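Local coordinates for protein Hep_Hag family (Burkholderia pseudomallei, PDB 3S6L) that probably mediates adhesion of the bacterium to host epithelial cells, as the head of a trimeric autotransporter adhesin on the cell surface, at residues Ala86-Gly90 with Asp91-Ala95. Numbering follows the deposited sequence.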
loop_
_atom_site.group_PDB
_atom_site.type_symbol
_atom_site.label_atom_id
_atom_site.label_comp_id
_atom_site.label_asym_id
_atom_site.label_seq_id
_atom_site.Cartn_x
_atom_site.Cartn_y
_atom_site.Cartn_z
ATOM N N ALA A 86 11.331 1.083 5.214
ATOM C CA ALA A 86 10.160 1.928 5.410
ATOM C C ALA A 86 9.910 2.148 6.888
ATOM O O ALA A 86 10.198 1.286 7.692
ATOM C CB ALA A 86 8.915 1.320 4.757
ATOM N N GLY A 87 9.355 3.306 7.231
ATOM C CA GLY A 87 9.170 3.681 8.617
ATOM C C GLY A 87 7.802 4.272 8.927
ATOM O O GLY A 87 7.296 5.117 8.208
ATOM N N ALA A 88 7.223 3.831 10.032
ATOM C CA ALA A 88 5.965 4.394 10.517
ATOM C C ALA A 88 5.993 4.615 12.031
ATOM O O ALA A 88 5.399 3.830 12.777
ATOM C CB ALA A 88 4.776 3.442 10.096
ATOM N N PRO A 89 6.714 5.654 12.516
ATOM C CA PRO A 89 6.726 5.895 13.985
ATOM C C PRO A 89 5.449 6.527 14.521
ATOM O O PRO A 89 5.262 6.617 15.733
ATOM C CB PRO A 89 7.875 6.877 14.158
ATOM C CG PRO A 89 8.005 7.559 12.855
ATOM C CD PRO A 89 7.676 6.537 11.815
ATOM N N GLY A 90 4.591 7.024 13.635
ATOM C CA GLY A 90 3.413 7.736 14.087
ATOM C C GLY A 90 2.284 6.782 14.469
ATOM O O GLY A 90 2.155 5.690 13.892
ATOM N N ASP A 91 1.468 7.209 15.435
ATOM C CA ASP A 91 0.235 6.499 15.800
ATOM C C ASP A 91 -0.745 6.593 14.621
ATOM O O ASP A 91 -1.009 7.677 14.077
ATOM C CB ASP A 91 -0.359 7.070 17.106
ATOM C CG ASP A 91 0.540 6.815 18.345
ATOM O OD1 ASP A 91 1.468 5.957 18.295
ATOM O OD2 ASP A 91 0.300 7.463 19.401
ATOM N N GLY A 92 -1.243 5.450 14.180
ATOM C CA GLY A 92 -2.162 5.422 13.040
ATOM C C GLY A 92 -1.501 5.688 11.691
ATOM O O GLY A 92 -2.191 6.070 10.721
ATOM N N ALA A 93 -0.180 5.509 11.632
ATOM C CA ALA A 93 0.607 5.848 10.442
ATOM C C ALA A 93 0.848 4.645 9.541
ATOM O O ALA A 93 1.097 3.533 10.043
ATOM C CB ALA A 93 1.921 6.479 10.826
ATOM N N SER A 94 0.793 4.878 8.214
ATOM C CA SER A 94 0.970 3.830 7.218
ATOM C C SER A 94 1.909 4.275 6.111
ATOM O O SER A 94 1.648 5.293 5.432
ATOM C CB SER A 94 -0.383 3.440 6.596
ATOM O OG SER A 94 -1.361 3.179 7.590
ATOM N N ALA A 95 2.998 3.517 5.925
ATOM C CA ALA A 95 4.016 3.841 4.919
ATOM C C ALA A 95 4.193 2.663 3.976
ATOM O O ALA A 95 4.399 1.528 4.403
ATOM C CB ALA A 95 5.315 4.181 5.581
#
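Ala93 and Gly90 meet across a type II beta turn that runs from Gly90 to Ala93 and reverses the chain. One hydrogen bond closes it, from Ala93 N to Gly90 O at 3.3 Å. At 139° on the hydrogen this bond is bent, and the donor stands 61° out of the carbonyl plane. The same oxygen is met by the methyl of Ala93, with CB 3.2 Å from Gly90 O. Gly92 takes the third position of the turn with a positive phi, as type II geometry requires. Asp91, in the second position, can be followed outward: its CB lies 3.7 Å from Gly90 C, CG is anti to its own carbonyl carbon (chi1 -66°), and OD1 reaches back to 4.0 Å from Gly90 C while accepting a hydrogen bond from Ser77 N in the preceding coil. Behind the turn Ala88 and Ala93 form an apolar pair of methyls, CB to CB 4.2 Å. Farther along, the methyl of Ala95 rests on a backbone carbonyl oxygen, its CB 3.4 Å from Gly87 O. Ala93 and Ala95 also touch Ala102, and Ala88 touches Ala81, whereas Ser94 packs on Phe96 of a second subunit. Small residues filling the interior, with a tight turn leading into parallel strand 94-96, characterise a coil of the left-handed beta-roll of YadA-like heads.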